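Local coordinates for protein choline kinase (Streptococcus pneumoniae, PDB 4R78) that probably phosphorylates choline at the expense of ATP, using a protein kinase-like fold, and is seen here with adenosine monophosphate bound, at residues K154-L159 with D268-L273; Q163-N168 with W274-E279; K26-S31 with I101-K106; F177-R182 with K298-Y303; I136-K141 with D251-S256. One frame throughout, in Å; residues are numbered along the deposited sequence.

Contact 1: residues K154-L159 with D268-L273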
# COMPACT_ATOMS: atom_id res chain seq x y z
N LYS A 154 9.79 -0.06 14.49
CA LYS A 154 10.07 -1.00 15.58
C LYS A 154 9.45 -2.37 15.36
O LYS A 154 10.03 -3.39 15.74
CB LYS A 154 9.63 -0.42 16.93
CG LYS A 154 10.41 0.81 17.36
CD LYS A 154 9.98 1.28 18.73
CE LYS A 154 10.73 2.54 19.13
NZ LYS A 154 10.45 2.91 20.55
N LYS A 155 8.27 -2.40 14.73
CA LYS A 155 7.61 -3.67 14.43
C LYS A 155 8.45 -4.54 13.49
O LYS A 155 8.64 -5.72 13.74
CB LYS A 155 6.21 -3.44 13.84
CG LYS A 155 5.19 -2.91 14.83
CD LYS A 155 3.80 -2.93 14.23
CE LYS A 155 2.73 -2.65 15.28
NZ LYS A 155 1.38 -2.52 14.66
N TYR A 156 8.96 -3.93 12.43
CA TYR A 156 9.85 -4.64 11.50
C TYR A 156 11.15 -5.07 12.17
O TYR A 156 11.64 -6.17 11.93
CB TYR A 156 10.11 -3.82 10.23
CG TYR A 156 8.93 -3.80 9.29
CD1 TYR A 156 8.59 -4.93 8.55
CD2 TYR A 156 8.15 -2.65 9.15
CE1 TYR A 156 7.50 -4.92 7.68
CE2 TYR A 156 7.06 -2.63 8.28
CZ TYR A 156 6.74 -3.77 7.56
OH TYR A 156 5.65 -3.76 6.71
N GLU A 157 11.71 -4.19 13.00
CA GLU A 157 12.94 -4.50 13.72
C GLU A 157 12.79 -5.73 14.62
O GLU A 157 13.72 -6.53 14.75
CB GLU A 157 13.41 -3.30 14.54
CG GLU A 157 13.96 -2.17 13.69
CD GLU A 157 14.41 -0.98 14.50
OE1 GLU A 157 13.78 -0.68 15.54
OE2 GLU A 157 15.40 -0.33 14.10
N SER A 158 11.61 -5.88 15.21
CA SER A 158 11.31 -7.04 16.04
C SER A 158 11.22 -8.33 15.22
O SER A 158 11.70 -9.38 15.64
CB SER A 158 10.01 -6.82 16.82
OG SER A 158 9.73 -7.93 17.66
N LEU A 159 10.62 -8.23 14.04
CA LEU A 159 10.40 -9.40 13.18
C LEU A 159 11.65 -9.87 12.45
O LEU A 159 11.79 -11.06 12.17
CB LEU A 159 9.26 -9.13 12.19
CG LEU A 159 7.86 -9.06 12.81
CD1 LEU A 159 6.91 -8.27 11.95
CD2 LEU A 159 7.31 -10.46 13.09
N ASP A 268 10.80 5.35 2.79
CA ASP A 268 11.99 4.64 2.34
C ASP A 268 12.59 3.78 3.45
O ASP A 268 13.01 2.64 3.19
CB ASP A 268 13.02 5.59 1.75
CG ASP A 268 12.76 5.91 0.29
OD1 ASP A 268 12.10 5.10 -0.40
OD2 ASP A 268 13.22 6.97 -0.18
N THR A 269 12.58 4.29 4.68
CA THR A 269 13.07 3.55 5.83
C THR A 269 12.20 2.32 6.09
O THR A 269 12.71 1.19 6.13
CB THR A 269 13.14 4.44 7.09
OG1 THR A 269 13.97 5.58 6.82
CG2 THR A 269 13.75 3.66 8.25
N ILE A 270 10.90 2.55 6.23
CA ILE A 270 9.96 1.48 6.52
C ILE A 270 9.96 0.38 5.45
O ILE A 270 10.07 -0.80 5.77
CB ILE A 270 8.54 2.03 6.79
CG1 ILE A 270 8.53 2.75 8.14
CG2 ILE A 270 7.48 0.92 6.74
CD1 ILE A 270 7.38 3.71 8.35
N TRP A 271 9.84 0.77 4.18
CA TRP A 271 9.79 -0.23 3.11
C TRP A 271 11.14 -0.94 2.88
O TRP A 271 11.16 -2.08 2.40
CB TRP A 271 9.19 0.35 1.82
CG TRP A 271 7.76 0.83 1.99
CD1 TRP A 271 7.29 2.09 1.77
CD2 TRP A 271 6.63 0.05 2.43
NE1 TRP A 271 5.94 2.16 2.03
CE2 TRP A 271 5.51 0.92 2.44
CE3 TRP A 271 6.45 -1.29 2.80
CZ2 TRP A 271 4.23 0.50 2.81
CZ3 TRP A 271 5.17 -1.71 3.17
CH2 TRP A 271 4.08 -0.82 3.18
N SER A 272 12.25 -0.30 3.25
CA SER A 272 13.54 -1.00 3.22
C SER A 272 13.58 -2.11 4.27
O SER A 272 14.16 -3.17 4.04
CB SER A 272 14.73 -0.03 3.36
OG SER A 272 14.95 0.36 4.71
N LEU A 273 12.93 -1.88 5.42
CA LEU A 273 12.89 -2.89 6.48
C LEU A 273 11.91 -4.01 6.13
O LEU A 273 12.20 -5.19 6.34
CB LEU A 273 12.56 -2.25 7.84
CG LEU A 273 13.61 -1.29 8.42
CD1 LEU A 273 13.05 -0.50 9.59
CD2 LEU A 273 14.89 -2.02 8.83

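Contact 2: residues Q163-N168 with W274-E279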
# COMPACT_ATOMS: atom_id res chain seq x y z
N GLN A 163 21.17 -9.48 11.74
CA GLN A 163 21.76 -8.17 11.97
C GLN A 163 21.37 -7.28 10.79
O GLN A 163 21.46 -7.71 9.64
CB GLN A 163 23.28 -8.27 12.07
CG GLN A 163 23.96 -7.01 12.62
CD GLN A 163 25.44 -6.92 12.27
OE1 GLN A 163 26.08 -7.91 11.91
NE2 GLN A 163 25.99 -5.72 12.37
N ILE A 164 20.89 -6.07 11.08
CA ILE A 164 20.41 -5.18 10.02
C ILE A 164 21.48 -5.06 8.92
O ILE A 164 22.62 -4.69 9.20
CB ILE A 164 19.99 -3.79 10.57
CG1 ILE A 164 18.78 -3.92 11.52
CG2 ILE A 164 19.69 -2.80 9.44
CD1 ILE A 164 17.50 -4.48 10.87
N PRO A 165 21.11 -5.40 7.66
CA PRO A 165 22.12 -5.49 6.60
C PRO A 165 22.52 -4.14 5.99
O PRO A 165 23.46 -4.08 5.20
CB PRO A 165 21.42 -6.36 5.54
CG PRO A 165 19.98 -6.05 5.72
CD PRO A 165 19.78 -5.84 7.19
N TYR A 166 21.80 -3.08 6.36
CA TYR A 166 22.03 -1.77 5.78
C TYR A 166 23.16 -1.04 6.48
O TYR A 166 23.35 -1.17 7.69
CB TYR A 166 20.74 -0.94 5.79
CG TYR A 166 19.60 -1.56 5.02
CD1 TYR A 166 19.79 -2.04 3.72
CD2 TYR A 166 18.34 -1.69 5.58
CE1 TYR A 166 18.76 -2.62 3.00
CE2 TYR A 166 17.29 -2.27 4.87
CZ TYR A 166 17.51 -2.73 3.58
OH TYR A 166 16.49 -3.30 2.85
N ALA A 167 23.92 -0.26 5.71
CA ALA A 167 25.12 0.42 6.20
C ALA A 167 24.81 1.59 7.13
O ALA A 167 23.88 2.36 6.90
CB ALA A 167 25.94 0.90 5.02
N ASN A 168 25.62 1.71 8.19
CA ASN A 168 25.56 2.86 9.10
C ASN A 168 24.19 3.00 9.77
O ASN A 168 23.69 4.11 9.97
CB ASN A 168 25.93 4.14 8.34
CG ASN A 168 26.33 5.27 9.26
OD1 ASN A 168 26.92 5.05 10.32
ND2 ASN A 168 26.04 6.50 8.85
N TRP A 274 10.77 -3.62 5.56
CA TRP A 274 9.83 -4.57 4.96
C TRP A 274 10.54 -5.53 4.00
O TRP A 274 10.27 -6.74 4.01
CB TRP A 274 8.72 -3.78 4.24
CG TRP A 274 7.72 -4.59 3.45
CD1 TRP A 274 6.53 -5.10 3.89
CD2 TRP A 274 7.82 -4.96 2.06
NE1 TRP A 274 5.89 -5.76 2.87
CE2 TRP A 274 6.65 -5.69 1.74
CE3 TRP A 274 8.78 -4.74 1.07
CZ2 TRP A 274 6.43 -6.21 0.46
CZ3 TRP A 274 8.56 -5.25 -0.21
CH2 TRP A 274 7.39 -5.98 -0.50
N THR A 275 11.45 -5.00 3.19
CA THR A 275 12.20 -5.79 2.22
C THR A 275 13.02 -6.88 2.90
O THR A 275 12.97 -8.05 2.49
CB THR A 275 13.13 -4.91 1.35
OG1 THR A 275 12.34 -3.94 0.65
CG2 THR A 275 13.89 -5.75 0.33
N VAL A 276 13.76 -6.51 3.94
CA VAL A 276 14.58 -7.47 4.69
C VAL A 276 13.71 -8.61 5.22
O VAL A 276 14.06 -9.78 5.05
CB VAL A 276 15.36 -6.79 5.84
CG1 VAL A 276 16.20 -7.82 6.59
CG2 VAL A 276 16.24 -5.70 5.29
N TYR A 277 12.58 -8.26 5.83
CA TYR A 277 11.68 -9.26 6.39
C TYR A 277 11.12 -10.20 5.32
O TYR A 277 11.08 -11.42 5.51
CB TYR A 277 10.56 -8.58 7.17
CG TYR A 277 9.59 -9.54 7.84
CD1 TYR A 277 10.05 -10.61 8.61
CD2 TYR A 277 8.22 -9.36 7.71
CE1 TYR A 277 9.15 -11.48 9.23
CE2 TYR A 277 7.32 -10.23 8.32
CZ TYR A 277 7.79 -11.28 9.08
OH TYR A 277 6.90 -12.14 9.68
N LYS A 278 10.69 -9.63 4.19
CA LYS A 278 10.17 -10.44 3.09
C LYS A 278 11.22 -11.39 2.53
O LYS A 278 10.91 -12.54 2.18
CB LYS A 278 9.58 -9.56 1.99
CG LYS A 278 8.23 -8.95 2.33
CD LYS A 278 7.13 -10.01 2.30
CE LYS A 278 5.74 -9.41 2.38
NZ LYS A 278 4.72 -10.50 2.33
N GLU A 279 12.47 -10.93 2.47
CA GLU A 279 13.54 -11.78 1.96
C GLU A 279 13.89 -12.90 2.94
O GLU A 279 14.24 -14.00 2.51
CB GLU A 279 14.76 -10.95 1.57
CG GLU A 279 14.50 -10.05 0.36
CD GLU A 279 15.76 -9.42 -0.20
OE1 GLU A 279 16.66 -9.07 0.59
OE2 GLU A 279 15.85 -9.26 -1.43

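Contact 3: residues K26-S31 with I101-K106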
# COMPACT_ATOMS: atom_id res chain seq x y z
N LYS A 26 -7.30 -22.26 -3.06
CA LYS A 26 -8.30 -23.18 -3.62
C LYS A 26 -9.36 -23.56 -2.58
O LYS A 26 -10.56 -23.56 -2.89
CB LYS A 26 -7.62 -24.43 -4.19
CG LYS A 26 -8.57 -25.42 -4.84
CD LYS A 26 -7.82 -26.60 -5.45
CE LYS A 26 -8.78 -27.61 -6.04
NZ LYS A 26 -8.06 -28.76 -6.65
N GLU A 27 -8.92 -23.85 -1.36
CA GLU A 27 -9.82 -24.18 -0.25
C GLU A 27 -10.75 -23.03 0.13
O GLU A 27 -11.95 -23.24 0.33
CB GLU A 27 -9.02 -24.64 0.98
CG GLU A 27 -8.31 -25.97 0.82
CD GLU A 27 -7.44 -26.34 2.01
OE1 GLU A 27 -7.65 -25.79 3.11
OE2 GLU A 27 -6.55 -27.20 1.85
N LYS A 28 -10.20 -21.82 0.23
CA LYS A 28 -10.98 -20.64 0.63
C LYS A 28 -12.03 -20.27 -0.41
O LYS A 28 -13.14 -19.85 -0.06
CB LYS A 28 -10.06 -19.44 0.90
CG LYS A 28 -8.96 -19.68 1.93
CD LYS A 28 -9.48 -19.80 3.36
CE LYS A 28 -8.35 -20.14 4.31
NZ LYS A 28 -8.72 -19.96 5.74
N ILE A 29 -11.69 -20.43 -1.68
CA ILE A 29 -12.59 -20.10 -2.79
C ILE A 29 -13.72 -21.11 -2.95
O ILE A 29 -14.81 -20.76 -3.42
CB ILE A 29 -11.81 -19.90 -4.11
CG1 ILE A 29 -11.10 -18.54 -4.08
CG2 ILE A 29 -12.73 -19.98 -5.34
CD1 ILE A 29 -10.12 -18.33 -5.19
N SER A 30 -13.47 -22.35 -2.54
CA SER A 30 -14.48 -23.40 -2.57
C SER A 30 -15.77 -23.00 -1.85
O SER A 30 -16.86 -23.45 -2.22
CB SER A 30 -13.93 -24.71 -1.99
OG SER A 30 -12.93 -25.25 -2.83
N SER A 31 -15.64 -22.14 -0.83
CA SER A 31 -16.79 -21.63 -0.08
C SER A 31 -17.65 -20.64 -0.87
O SER A 31 -18.79 -20.36 -0.49
CB SER A 31 -16.32 -20.99 1.23
OG SER A 31 -15.66 -19.76 0.99
N ILE A 101 -10.03 -13.82 7.46
CA ILE A 101 -9.33 -13.44 8.69
C ILE A 101 -8.34 -14.51 9.15
O ILE A 101 -7.28 -14.20 9.70
CB ILE A 101 -10.38 -13.16 9.82
CG1 ILE A 101 -11.23 -11.93 9.47
CG2 ILE A 101 -9.72 -13.02 11.17
CD1 ILE A 101 -10.43 -10.69 9.14
N GLU A 102 -8.68 -15.78 8.91
CA GLU A 102 -7.87 -16.90 9.38
C GLU A 102 -6.45 -16.88 8.81
O GLU A 102 -5.47 -17.05 9.55
CB GLU A 102 -8.57 -18.23 9.09
CG GLU A 102 -7.75 -19.49 9.39
CD GLU A 102 -7.49 -19.74 10.87
OE1 GLU A 102 -7.92 -18.95 11.75
OE2 GLU A 102 -6.85 -20.77 11.17
N ALA A 103 -6.33 -16.65 7.51
CA ALA A 103 -5.03 -16.70 6.83
C ALA A 103 -4.59 -15.36 6.24
O ALA A 103 -3.41 -15.17 5.94
CB ALA A 103 -5.05 -17.77 5.75
N GLY A 104 -5.53 -14.43 6.07
CA GLY A 104 -5.22 -13.13 5.49
C GLY A 104 -5.22 -13.20 3.97
O GLY A 104 -4.18 -13.02 3.32
N ILE A 105 -6.40 -13.45 3.42
CA ILE A 105 -6.58 -13.65 1.98
C ILE A 105 -7.80 -12.87 1.49
O ILE A 105 -8.90 -13.02 2.03
CB ILE A 105 -6.76 -15.16 1.62
CG1 ILE A 105 -5.57 -16.00 2.11
CG2 ILE A 105 -6.96 -15.34 0.11
CD1 ILE A 105 -5.82 -17.50 2.09
N LYS A 106 -7.58 -12.04 0.48
CA LYS A 106 -8.64 -11.24 -0.12
C LYS A 106 -9.00 -11.83 -1.47
O LYS A 106 -8.13 -12.12 -2.29
CB LYS A 106 -8.16 -9.79 -0.28
CG LYS A 106 -9.17 -8.85 -0.92
CD LYS A 106 -8.67 -7.40 -0.94
CE LYS A 106 -7.59 -7.18 -2.00
NZ LYS A 106 -7.00 -5.80 -1.92

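Contact 4: residues F177-R182 with K298-Y303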
# COMPACT_ATOMS: atom_id res chain seq x y z
N PHE A 177 14.48 8.85 13.56
CA PHE A 177 13.67 9.02 14.77
C PHE A 177 13.64 10.47 15.28
O PHE A 177 12.72 10.84 16.01
CB PHE A 177 14.13 8.06 15.88
CG PHE A 177 13.48 6.70 15.82
CD1 PHE A 177 12.30 6.44 16.51
CD2 PHE A 177 14.06 5.68 15.07
CE1 PHE A 177 11.71 5.17 16.46
CE2 PHE A 177 13.46 4.41 15.01
CZ PHE A 177 12.29 4.16 15.70
N SER A 178 14.63 11.27 14.89
CA SER A 178 14.65 12.69 15.26
C SER A 178 13.53 13.47 14.56
O SER A 178 13.16 14.56 15.00
CB SER A 178 16.01 13.33 14.96
OG SER A 178 16.15 13.66 13.59
N LEU A 179 13.00 12.90 13.48
CA LEU A 179 11.92 13.54 12.73
C LEU A 179 10.58 13.53 13.47
O LEU A 179 9.69 14.33 13.14
CB LEU A 179 11.78 12.90 11.34
CG LEU A 179 13.02 12.99 10.44
CD1 LEU A 179 12.84 12.15 9.18
CD2 LEU A 179 13.36 14.44 10.08
N GLU A 180 10.44 12.65 14.46
CA GLU A 180 9.21 12.56 15.25
C GLU A 180 8.90 13.89 15.95
O GLU A 180 7.75 14.34 15.95
CB GLU A 180 9.28 11.41 16.26
CG GLU A 180 7.96 11.13 16.98
CD GLU A 180 7.94 9.82 17.75
OE1 GLU A 180 9.01 9.22 18.00
OE2 GLU A 180 6.83 9.38 18.13
N LYS A 181 9.93 14.50 16.54
CA LYS A 181 9.80 15.79 17.22
C LYS A 181 9.36 16.90 16.27
O LYS A 181 8.52 17.73 16.63
CB LYS A 181 11.11 16.16 17.93
CG LYS A 181 11.16 17.56 18.55
CD LYS A 181 10.19 17.72 19.71
CE LYS A 181 10.22 19.14 20.27
NZ LYS A 181 9.24 19.30 21.38
N ARG A 182 9.92 16.92 15.06
CA ARG A 182 9.55 17.92 14.07
C ARG A 182 8.09 17.75 13.67
O ARG A 182 7.35 18.73 13.61
CB ARG A 182 10.47 17.87 12.84
CG ARG A 182 10.16 18.92 11.77
CD ARG A 182 10.23 20.35 12.32
NE ARG A 182 10.01 21.36 11.28
CZ ARG A 182 9.84 22.66 11.51
NH1 ARG A 182 9.85 23.14 12.74
NH2 ARG A 182 9.64 23.48 10.49
N LYS A 298 19.94 9.87 1.39
CA LYS A 298 19.95 11.06 0.53
C LYS A 298 18.94 12.10 1.00
O LYS A 298 19.25 13.29 1.07
CB LYS A 298 19.65 10.65 -0.92
CG LYS A 298 19.70 11.78 -1.93
CD LYS A 298 19.28 11.29 -3.31
CE LYS A 298 19.17 12.43 -4.32
NZ LYS A 298 20.50 12.96 -4.73
N GLY A 299 17.73 11.64 1.33
CA GLY A 299 16.66 12.51 1.82
C GLY A 299 17.00 13.21 3.12
O GLY A 299 16.70 14.39 3.29
N LEU A 300 17.63 12.47 4.04
CA LEU A 300 18.07 13.04 5.31
C LEU A 300 19.06 14.18 5.10
O LEU A 300 18.95 15.23 5.75
CB LEU A 300 18.67 11.96 6.22
CG LEU A 300 17.70 10.99 6.92
CD1 LEU A 300 18.47 9.79 7.44
CD2 LEU A 300 16.92 11.67 8.04
N ALA A 301 20.02 13.99 4.20
CA ALA A 301 21.02 15.02 3.90
C ALA A 301 20.38 16.26 3.27
O ALA A 301 20.71 17.38 3.65
CB ALA A 301 22.11 14.47 3.00
N SER A 302 19.46 16.04 2.33
CA SER A 302 18.78 17.14 1.63
C SER A 302 17.86 17.91 2.57
O SER A 302 17.74 19.14 2.47
CB SER A 302 18.00 16.61 0.43
OG SER A 302 18.85 15.93 -0.47
N TYR A 303 17.21 17.19 3.49
CA TYR A 303 16.33 17.79 4.48
C TYR A 303 17.10 18.68 5.45
O TYR A 303 16.69 19.80 5.75
CB TYR A 303 15.54 16.72 5.23
CG TYR A 303 14.64 17.30 6.30
CD1 TYR A 303 13.43 17.92 5.95
CD2 TYR A 303 14.99 17.25 7.64
CE1 TYR A 303 12.61 18.47 6.92
CE2 TYR A 303 14.17 17.79 8.62
CZ TYR A 303 12.99 18.40 8.25
OH TYR A 303 12.17 18.94 9.21

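Contact 5: residues I136-K141 with D251-S256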
# COMPACT_ATOMS: atom_id res chain seq x y z
N ILE A 136 -10.86 10.31 -0.60
CA ILE A 136 -10.48 9.53 0.57
C ILE A 136 -10.15 10.43 1.76
O ILE A 136 -10.63 10.20 2.87
CB ILE A 136 -9.38 8.45 0.30
CG1 ILE A 136 -9.00 7.71 1.59
CG2 ILE A 136 -8.15 9.05 -0.34
CD1 ILE A 136 -10.13 6.92 2.23
N HIS A 137 -9.37 11.49 1.53
CA HIS A 137 -8.93 12.33 2.64
C HIS A 137 -10.02 13.18 3.27
O HIS A 137 -9.89 13.56 4.44
CB HIS A 137 -7.72 13.18 2.24
CG HIS A 137 -6.53 12.37 1.85
ND1 HIS A 137 -5.53 12.85 1.04
CD2 HIS A 137 -6.20 11.08 2.13
CE1 HIS A 137 -4.62 11.91 0.85
NE2 HIS A 137 -5.00 10.83 1.50
N THR A 138 -11.09 13.45 2.52
CA THR A 138 -12.22 14.22 3.04
C THR A 138 -13.45 13.34 3.32
O THR A 138 -14.56 13.86 3.50
CB THR A 138 -12.64 15.34 2.06
OG1 THR A 138 -13.15 14.76 0.86
CG2 THR A 138 -11.46 16.26 1.73
N SER A 139 -13.26 12.03 3.36
CA SER A 139 -14.37 11.09 3.52
C SER A 139 -15.07 11.19 4.87
O SER A 139 -16.22 10.75 5.00
CB SER A 139 -13.89 9.65 3.32
OG SER A 139 -13.15 9.21 4.45
N ALA A 140 -14.38 11.78 5.85
CA ALA A 140 -14.81 11.84 7.25
C ALA A 140 -14.96 10.46 7.90
O ALA A 140 -15.47 10.35 9.02
CB ALA A 140 -16.11 12.66 7.40
N LYS A 141 -14.49 9.42 7.21
CA LYS A 141 -14.59 8.06 7.72
C LYS A 141 -13.52 7.80 8.76
O LYS A 141 -12.37 8.23 8.61
CB LYS A 141 -14.51 7.04 6.58
CG LYS A 141 -15.69 7.12 5.62
CD LYS A 141 -15.55 6.19 4.44
CE LYS A 141 -16.82 6.21 3.59
NZ LYS A 141 -18.00 5.55 4.24
N ASP A 251 -9.49 23.68 0.78
CA ASP A 251 -9.56 24.05 2.20
C ASP A 251 -9.54 22.82 3.11
O ASP A 251 -8.87 22.82 4.15
CB ASP A 251 -10.78 24.91 2.50
CG ASP A 251 -10.68 25.59 3.84
OD1 ASP A 251 -11.33 25.12 4.80
OD2 ASP A 251 -9.93 26.58 3.95
N GLN A 252 -10.24 21.76 2.69
CA GLN A 252 -10.31 20.52 3.46
C GLN A 252 -9.12 19.59 3.22
O GLN A 252 -8.93 18.63 3.97
CB GLN A 252 -11.63 19.79 3.19
CG GLN A 252 -12.86 20.52 3.72
CD GLN A 252 -14.12 19.68 3.66
OE1 GLN A 252 -14.08 18.46 3.82
NE2 GLN A 252 -15.26 20.34 3.45
N THR A 253 -8.34 19.88 2.18
CA THR A 253 -7.11 19.13 1.90
C THR A 253 -5.90 20.07 1.79
O THR A 253 -5.34 20.25 0.71
CB THR A 253 -7.22 18.24 0.63
OG1 THR A 253 -7.67 19.03 -0.49
CG2 THR A 253 -8.17 17.08 0.86
N PRO A 254 -5.48 20.67 2.92
CA PRO A 254 -4.31 21.56 2.88
C PRO A 254 -3.03 20.78 2.58
O PRO A 254 -2.97 19.56 2.79
CB PRO A 254 -4.26 22.13 4.30
CG PRO A 254 -4.90 21.09 5.15
CD PRO A 254 -6.01 20.54 4.30
N VAL A 255 -2.02 21.49 2.10
CA VAL A 255 -0.75 20.89 1.70
C VAL A 255 0.41 21.43 2.54
O VAL A 255 0.50 22.63 2.81
CB VAL A 255 -0.47 21.16 0.19
CG1 VAL A 255 0.98 20.83 -0.19
CG2 VAL A 255 -1.46 20.39 -0.68
N SER A 256 1.29 20.52 2.96
CA SER A 256 2.53 20.87 3.64
C SER A 256 3.70 20.20 2.92
O SER A 256 3.85 18.98 2.97
CB SER A 256 2.50 20.42 5.10
OG SER A 256 3.79 20.46 5.69
O HOH W 1 -16.07 16.63 2.20

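Contact 1: residues K154-L159 with D268-L273
The segment 154-159, the last turn of helix 149-159, runs 21° from parallel to residues 268-273 of helix 257-280. The two short axes approach to 9.7 Å, and Tyr156 and Leu273 face each other with their CA atoms 6.1 Å apart. Tyr156 makes all the close contacts from its side. Its CB rests against Leu273 CB at 3.8 Å, and the ring then crosses Ile270 at about a right angle, CE2 lying 3.9 Å from the methyl CG2. With CG anti to the carbonyl carbon (chi1 -75°), the ring leans back toward the start of its helix, which brings it over the previous turn of the partner. Ile270 O sits 4.2 Å above one face of the Tyr156 ring, displaced to the rim, and Tyr156 OH ends 4.1 Å from Trp271 CZ3. On the partner helix, Ser272 OG donates to Thr269 O at 2.8 Å, so that carbonyl holds two donors, the other being Leu273 N. Trp271 meets Trp274 and Tyr217 edge-to-face, and its side chain lies about 3 Å, nearest atoms, from a bound MES molecule. Buried, near-parallel helix packing of this kind belongs to the helical lobe of the kinase-like fold. The aromatic cluster beside it recalls the aromatic pocket that receives choline in related kinases, and MES may mark that place.

Contact 2: residues Q163-N168 with W274-E279
Tyr166 brings the hydroxyl end of its ring up against one methyl of Val276: CG2 is 3.4 Å from Tyr166 OH and 3.6 Å from Tyr166 CE2. The two side chains slide past each other in opposite directions, and the methyl meets the ring obliquely. Val276 holds CG1 anti to its own N (chi1 -180°), which swings CG2 round to the N side and into the angle between two residues of the loop. Pro165 comes at the same methyl head on, its CG 3.8 Å away, while Pro165 CD also grazes Val276 CG1 at 4.1 Å. Tyr166 OH further passes Thr275 CB at 4.0 Å, crossing that side chain at about a right angle. The polar ends look to other partners: Tyr166 OH is hydrogen-bonded to Ser272 O, and Thr275 OG1 to Trp271 O, a turn back along helix 257-280. Tyr293 of helix 288-303 stacks on the Tyr166 ring, and its OH bonds to Ala167 O. The loop thus meets residues 274-279 through van der Waals contact, with one methyl of the buried Val276 as the main shared point. The tyrosine hydroxyl, bonded to a helix carbonyl, probably sets how deep the ring lies.

Contact 3: residues K26-S31 with I101-K106
The flat group among the touching residues is the Glu102 carboxylate, and Lys28 meets neither its faces nor its edges. Lys28 NZ instead lies 3.8 Å from both Glu102 CB and CG, the two side chains crossing at about a right angle. Glu102 sets out toward the helix but bends at chi2 (69°), which turns the acid aside and leaves OE2 5.8 Å from Lys28 NZ. The amine finds its salt bridge with Asp100 OD1, an oxygen that also accepts from Ala103 N. Ala103 CB stands nearby, 4.3 Å from Lys28 NZ. Lower on the same lysine, CG packs on Ile105 CD1 at 3.8 Å. Lys28 is itself bent at chi2 (-71°), and past that bend its chain extends toward the turn between strands 96-100 and 105-109. There Gly104 and Ile105 both face Asp100, forming a G1 beta bulge, with Gly104 at phi/psi values suited to glycine. Next to Lys28, Ile29 packs helix 20-30 onto strands 39-44, 52-57 and 61-66. One lysine therefore works in two ways, its methylenes covering a buried isoleucine and its charge probably steadying the aspartate that shapes the turn. Glu102, its acid turned aside, probably adds no more than a distant attraction.

Contact 4: residues F177-R182 with K298-Y303
Leu179 of the segment 177-182 faces Leu300 of helix 288-303 with 9.7 Å between their CA atoms, so long side chains have to span the gap. Leu179 CD2 lies 3.7 Å from Tyr303 CE2 and 4.1 Å from Tyr303 CD2, the two side chains sliding past each other in opposite directions. The other methyl, CD1, meets Leu300 CD2 at a looser 4.3 Å. Tyr303 has CG anti to its N (chi1 178°), a setting that throws the ring out across the gap toward Arg182. These are peripheral helices of the helical lobe, and the last turn of helix 288-303 stands almost at the end of the modelled chain. Helix 257-280 fills in beneath: Ile265 touches both leucines, and Ile262 touches both Arg182 and Tyr303. Arg182 passes Tyr303 obliquely and presents its aliphatic part to the hydroxyl, with Tyr303 OH 3.3 Å from Arg182 CG, 3.9 Å from CD and 3.8 Å from NE. A bend at chi2 (58°) folds the arginine chain beside the hydroxyl, and the guanidinium plane stands 53° from that of the ring. Both polar ends converge on Glu258 OE2, which forms a salt bridge with Arg182 NE and a hydrogen bond with Tyr303 OH; this shared carboxylate oxygen probably fixes how the two side chains lie against each other.

Contact 5: residues I136-K141 with D251-S256
Thr138, the residue at which the chain leaves helix 126-137, packs on Gln252 and Thr253 of the loop before helix 257-280. An ST turn follows directly: Ser139 OG accepts from Lys141 N at 3.1 Å with an N-H...O angle of 161°. Two threonine methyls make the nearest approach of the contact, Thr138 CG2 to Thr253 CG2 at 3.5 Å. Thr138 CG2 also touches Gln252 CB at 3.8 Å, the two side chains crossing at about a right angle, and His137 CB adds a looser 4.2 Å contact with Thr253 CG2. Each threonine holds OG1 between its backbone N and carbonyl carbon (chi1 66° and 53°). That frees the methyl to face across, while the hydroxyl turns to its own segment's side, Thr138 OG1 to Gln134 O and Thr253 OG1 to Ser250 OG and Tyr248 O. Gln252 extends beyond CG past Thr138, and a water donates to its OE1 at 3.2 Å and weakly to Thr138 O at 3.4 Å. Behind the methyls, the His137 ring is hydrogen-bonded through ND1 to Tyr248 OH of helix 238-248 and through NE2 to Asp226 OD2 of helix 223-233, while Ser256 OG caps Lys259 N as helix 257-280 begins.

How the contacts relate
Contacts 1 and 2 are buried neighbours on successive turns of helix 257-280, their centres 8 Å apart, and Tyr156 of contact 1 packs on Trp274 of contact 2. Contact 4 lies farther out, about 17 Å from contact 1 between centres, touching it where Lys154 meets Phe177. Contact 5 joins the loop before the same long helix to another helix end, its centre about 34 Å from that of contact 2, on the opposite side of the chain's centre. Contact 3 stands apart beside the five-stranded sheet. Aromatic and aliphatic packing rules contacts 1 and 2, whereas contacts 3, 4 and 5, only partly buried, add charged groups or water.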